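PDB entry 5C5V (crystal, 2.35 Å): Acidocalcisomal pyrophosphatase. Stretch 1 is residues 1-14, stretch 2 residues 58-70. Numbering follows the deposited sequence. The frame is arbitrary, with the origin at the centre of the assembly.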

# COMPACT_ATOMS: atom_id res chain seq x y z
N THR A 1 18.14 -34.63 -31.84
CA THR A 1 16.89 -34.25 -32.49
C THR A 1 15.66 -34.12 -31.56
O THR A 1 14.53 -33.97 -32.04
N GLN A 2 15.87 -34.16 -30.25
CA GLN A 2 14.77 -34.05 -29.28
C GLN A 2 14.23 -32.62 -29.15
O GLN A 2 14.87 -31.67 -29.58
N PRO A 3 13.05 -32.48 -28.53
CA PRO A 3 12.38 -31.18 -28.29
C PRO A 3 13.25 -30.16 -27.57
O PRO A 3 13.09 -28.96 -27.79
N MET A 4 14.17 -30.62 -26.73
CA MET A 4 15.12 -29.74 -26.08
C MET A 4 16.10 -29.14 -27.09
O MET A 4 16.48 -27.98 -27.00
N ILE A 5 16.53 -29.96 -28.05
CA ILE A 5 17.44 -29.49 -29.07
C ILE A 5 16.73 -28.53 -30.00
O ILE A 5 17.32 -27.57 -30.48
N LYS A 6 15.46 -28.80 -30.26
CA LYS A 6 14.67 -27.96 -31.13
C LYS A 6 14.52 -26.53 -30.57
O LYS A 6 14.56 -25.55 -31.32
N LYS A 7 14.37 -26.42 -29.26
CA LYS A 7 14.23 -25.11 -28.62
C LYS A 7 15.54 -24.34 -28.63
O LYS A 7 15.57 -23.14 -28.89
N ILE A 8 16.64 -25.05 -28.40
CA ILE A 8 17.96 -24.47 -28.54
C ILE A 8 18.15 -23.89 -29.94
O ILE A 8 18.63 -22.77 -30.09
N MET A 9 17.75 -24.65 -30.96
CA MET A 9 17.93 -24.21 -32.34
C MET A 9 16.96 -23.09 -32.68
O MET A 9 17.24 -22.26 -33.54
N SER A 10 15.82 -23.09 -32.01
CA SER A 10 14.83 -22.03 -32.18
C SER A 10 15.33 -20.69 -31.63
O SER A 10 15.11 -19.64 -32.24
N ARG A 11 16.01 -20.71 -30.49
CA ARG A 11 16.64 -19.50 -29.95
C ARG A 11 17.84 -19.09 -30.82
O ARG A 11 18.10 -17.90 -31.03
N LEU A 12 18.56 -20.08 -31.35
CA LEU A 12 19.65 -19.80 -32.27
C LEU A 12 19.13 -19.05 -33.50
O LEU A 12 19.75 -18.10 -33.97
N PHE A 13 18.01 -19.54 -34.02
CA PHE A 13 17.40 -18.99 -35.21
C PHE A 13 17.00 -17.52 -34.97
O PHE A 13 17.21 -16.65 -35.82
N SER A 14 16.44 -17.26 -33.79
CA SER A 14 16.00 -15.91 -33.45
C SER A 14 17.17 -14.94 -33.40
O SER A 14 16.99 -13.75 -33.63
N HIS A 58 11.53 -19.23 -48.74
CA HIS A 58 12.07 -18.63 -47.53
C HIS A 58 12.51 -19.68 -46.53
O HIS A 58 11.77 -20.62 -46.23
N VAL A 59 13.70 -19.50 -45.97
CA VAL A 59 14.17 -20.39 -44.93
C VAL A 59 13.46 -20.08 -43.62
O VAL A 59 13.98 -19.34 -42.78
N THR A 60 12.28 -20.65 -43.44
CA THR A 60 11.55 -20.52 -42.19
C THR A 60 12.28 -21.31 -41.12
O THR A 60 13.20 -22.06 -41.44
N PHE A 61 11.91 -21.16 -39.86
CA PHE A 61 12.59 -21.95 -38.84
C PHE A 61 12.31 -23.43 -39.11
O PHE A 61 13.20 -24.28 -38.95
N GLU A 62 11.07 -23.71 -39.50
CA GLU A 62 10.62 -25.08 -39.69
C GLU A 62 11.45 -25.78 -40.76
O GLU A 62 11.76 -26.95 -40.63
N LYS A 63 11.81 -25.06 -41.82
CA LYS A 63 12.65 -25.65 -42.85
C LYS A 63 14.09 -25.73 -42.39
O LYS A 63 14.80 -26.67 -42.72
N PHE A 64 14.53 -24.75 -41.61
CA PHE A 64 15.87 -24.78 -41.06
C PHE A 64 16.03 -25.99 -40.15
O PHE A 64 17.06 -26.66 -40.18
N TRP A 65 15.01 -26.27 -39.34
CA TRP A 65 15.00 -27.44 -38.47
C TRP A 65 15.11 -28.71 -39.30
O TRP A 65 15.87 -29.61 -38.96
N ALA A 66 14.34 -28.78 -40.38
CA ALA A 66 14.35 -29.93 -41.27
C ALA A 66 15.74 -30.18 -41.83
O ALA A 66 16.22 -31.32 -41.85
N TRP A 67 16.37 -29.11 -42.31
CA TRP A 67 17.73 -29.20 -42.83
C TRP A 67 18.68 -29.72 -41.76
O TRP A 67 19.50 -30.62 -42.01
N TRP A 68 18.57 -29.16 -40.56
CA TRP A 68 19.44 -29.54 -39.46
C TRP A 68 19.31 -31.02 -39.13
O TRP A 68 20.32 -31.73 -38.98
N CYS A 69 18.07 -31.49 -39.00
CA CYS A 69 17.80 -32.88 -38.65
C CYS A 69 18.21 -33.87 -39.74
O CYS A 69 18.36 -35.06 -39.47
N SER A 70 18.37 -33.38 -40.97
CA SER A 70 18.73 -34.25 -42.09
C SER A 70 20.21 -34.61 -42.13
O SER A 70 20.62 -35.50 -42.87

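Helices that meet at a steep angle often pack through a few large side chains, and the pairing of helix 3-14 with helix 61-69 in this acidocalcisomal pyrophosphatase is an instructive case. Their axes run at 125° and come no closer than 10.6 Å, a gap filled largely by aromatic rings. No hydrogen bond crosses between the stretches; apart from one salt bridge, the contacts are van der Waals packing, CH-pi and other aromatic contacts.

At the start of stretch 1, Thr-1 lies at the margin, its O 3.7 Å from Trp-65 CZ2 at the edge of the indole. Ile-5 (m, m) begins toward the partner helix but its end leads away; CG2 still reaches Trp-65 CH2 at 4.0 Å. Lys-6, t at all four chi angles, lays its CA over the face of Trp-65 (chi1 t), 3.9 Å from the six-ring centroid, and extends to the one salt bridge of the contact, NZ to Glu-62 OE2 at 3.6 Å.

Met-9 is the first knob. Its m, m, m conformation settles the side chain among Phe-61, Phe-64, Trp-65 and Trp-68, with CE 3.6 Å from Phe-64 CE2 and CG 3.6 Å from Trp-65 CZ3. Both CE and SD lie over the face of Trp-68, whose NE1 is buried without a partner.

The reciprocal knob is Phe-61 (t), held among Lys-6, Met-9, Ser-10 and Phe-13; Ser-10 CB approaches its ring off-centre, 3.7 Å from CZ. Leu-12 (t, m) adds a lighter contact, CD1 to Phe-64 CZ at 4.0 Å. Phe-13 (t) then closes the interface: Phe-61 CB sits almost exactly above its ring centroid at 3.8 Å, the Phe-61 ring turns an edge toward the same ring, and Phe-13 CE2 meets Phe-64 CB at 3.9 Å.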

# COMPACT_ATOMS: atom_id res chain seq x y z
CB THR A 1 16.52 -35.25 -33.60
OG1 THR A 1 15.10 -35.48 -33.58
CG2 THR A 1 17.27 -36.59 -33.41
CB GLN A 2 15.22 -34.57 -27.91
CG GLN A 2 16.38 -33.81 -27.30
CD GLN A 2 17.62 -34.68 -27.15
OE1 GLN A 2 17.95 -35.49 -28.03
NE2 GLN A 2 18.31 -34.54 -26.02
CB PRO A 3 11.18 -31.56 -27.41
CG PRO A 3 11.49 -32.92 -26.88
CD PRO A 3 12.27 -33.59 -27.97
CB MET A 4 15.90 -30.48 -25.01
CG MET A 4 17.04 -29.66 -24.47
SD MET A 4 18.20 -30.63 -23.51
CE MET A 4 19.27 -31.21 -24.82
CB ILE A 5 18.03 -30.65 -29.89
CG1 ILE A 5 18.69 -31.68 -28.96
CG2 ILE A 5 19.00 -30.13 -30.93
CD1 ILE A 5 19.87 -31.15 -28.18
CB LYS A 6 13.29 -28.58 -31.38
CG LYS A 6 12.45 -27.79 -32.35
CD LYS A 6 11.14 -28.49 -32.65
CE LYS A 6 10.47 -27.85 -33.84
NZ LYS A 6 9.22 -28.57 -34.23
CB LYS A 7 13.72 -25.27 -27.19
CG LYS A 7 12.29 -25.76 -27.12
CD LYS A 7 11.70 -25.55 -25.74
CE LYS A 7 10.33 -26.20 -25.63
NZ LYS A 7 9.25 -25.36 -26.26
CB ILE A 8 19.07 -25.52 -28.25
CG1 ILE A 8 19.06 -25.90 -26.77
CG2 ILE A 8 20.42 -24.99 -28.68
CD1 ILE A 8 20.08 -26.92 -26.38
CB MET A 9 17.73 -25.38 -33.31
CG MET A 9 18.76 -26.48 -33.17
SD MET A 9 20.45 -25.91 -33.37
CE MET A 9 20.54 -25.63 -35.13
CB SER A 10 13.53 -22.43 -31.52
OG SER A 10 12.52 -21.50 -31.86
CB ARG A 11 17.07 -19.70 -28.50
CG ARG A 11 15.90 -19.79 -27.53
CD ARG A 11 16.37 -19.78 -26.08
NE ARG A 11 17.15 -20.97 -25.76
CZ ARG A 11 16.62 -22.09 -25.29
NH1 ARG A 11 15.32 -22.18 -25.06
NH2 ARG A 11 17.41 -23.13 -25.02
CB LEU A 12 20.33 -21.12 -32.69
CG LEU A 12 21.44 -21.20 -33.75
CD1 LEU A 12 20.87 -21.13 -35.14
CD2 LEU A 12 22.46 -20.11 -33.55
CB PHE A 13 16.19 -19.84 -35.60
CG PHE A 13 15.58 -19.47 -36.91
CD1 PHE A 13 14.66 -18.44 -37.00
CD2 PHE A 13 15.91 -20.17 -38.05
CE1 PHE A 13 14.10 -18.11 -38.22
CE2 PHE A 13 15.36 -19.83 -39.27
CZ PHE A 13 14.44 -18.81 -39.35
CB SER A 14 15.28 -15.90 -32.11
OG SER A 14 14.06 -16.61 -32.21
CB HIS A 58 11.03 -17.71 -46.87
CG HIS A 58 10.70 -16.50 -47.68
ND1 HIS A 58 9.76 -15.57 -47.28
CD2 HIS A 58 11.19 -16.04 -48.86
CE1 HIS A 58 9.68 -14.60 -48.18
NE2 HIS A 58 10.54 -14.87 -49.14
CB VAL A 59 15.69 -20.28 -44.74
CG1 VAL A 59 16.16 -21.24 -43.68
CG2 VAL A 59 16.40 -20.56 -46.06
CB THR A 60 10.10 -21.04 -42.32
OG1 THR A 60 10.13 -22.46 -42.58
CG2 THR A 60 9.40 -20.33 -43.48
CB PHE A 61 12.15 -21.60 -37.42
CG PHE A 61 12.61 -22.61 -36.41
CD1 PHE A 61 13.97 -22.82 -36.20
CD2 PHE A 61 11.71 -23.37 -35.69
CE1 PHE A 61 14.42 -23.76 -35.29
CE2 PHE A 61 12.15 -24.31 -34.77
CZ PHE A 61 13.51 -24.50 -34.57
CB GLU A 62 9.13 -25.11 -40.04
CG GLU A 62 8.40 -26.37 -39.58
CD GLU A 62 8.53 -26.63 -38.08
OE1 GLU A 62 8.35 -25.68 -37.29
OE2 GLU A 62 8.79 -27.79 -37.69
CB LYS A 63 12.58 -24.85 -44.15
CG LYS A 63 11.18 -24.62 -44.71
CD LYS A 63 11.26 -24.12 -46.15
CE LYS A 63 10.06 -23.25 -46.54
NZ LYS A 63 10.28 -22.73 -47.94
CB PHE A 64 16.17 -23.49 -40.29
CG PHE A 64 17.49 -23.50 -39.59
CD1 PHE A 64 18.67 -23.31 -40.29
CD2 PHE A 64 17.56 -23.69 -38.21
CE1 PHE A 64 19.89 -23.32 -39.63
CE2 PHE A 64 18.76 -23.69 -37.55
CZ PHE A 64 19.93 -23.51 -38.26
CB TRP A 65 13.74 -27.47 -37.62
CG TRP A 65 13.64 -28.63 -36.66
CD1 TRP A 65 12.61 -29.53 -36.57
CD2 TRP A 65 14.58 -29.01 -35.64
NE1 TRP A 65 12.86 -30.44 -35.57
CE2 TRP A 65 14.06 -30.14 -34.98
CE3 TRP A 65 15.81 -28.49 -35.22
CZ2 TRP A 65 14.72 -30.77 -33.93
CZ3 TRP A 65 16.47 -29.12 -34.17
CH2 TRP A 65 15.92 -30.24 -33.54
CB ALA A 66 13.35 -29.74 -42.40
CB TRP A 67 18.22 -27.84 -43.33
CG TRP A 67 19.70 -27.78 -43.38
CD1 TRP A 67 20.52 -28.25 -44.38
CD2 TRP A 67 20.57 -27.25 -42.37
NE1 TRP A 67 21.84 -28.04 -44.05
CE2 TRP A 67 21.90 -27.42 -42.82
CE3 TRP A 67 20.36 -26.65 -41.12
CZ2 TRP A 67 23.00 -27.00 -42.08
CZ3 TRP A 67 21.45 -26.24 -40.38
CH2 TRP A 67 22.76 -26.42 -40.86
CB TRP A 68 19.14 -28.71 -38.23
CG TRP A 68 19.81 -29.21 -37.00
CD1 TRP A 68 19.28 -30.01 -36.04
CD2 TRP A 68 21.15 -28.93 -36.60
NE1 TRP A 68 20.21 -30.25 -35.06
CE2 TRP A 68 21.37 -29.60 -35.38
CE3 TRP A 68 22.20 -28.18 -37.15
CZ2 TRP A 68 22.58 -29.55 -34.69
CZ3 TRP A 68 23.40 -28.12 -36.48
CH2 TRP A 68 23.58 -28.80 -35.26
CB CYS A 69 16.33 -33.08 -38.31
SG CYS A 69 15.86 -32.45 -36.69
CB SER A 70 18.32 -33.59 -43.41
OG SER A 70 19.23 -32.57 -43.77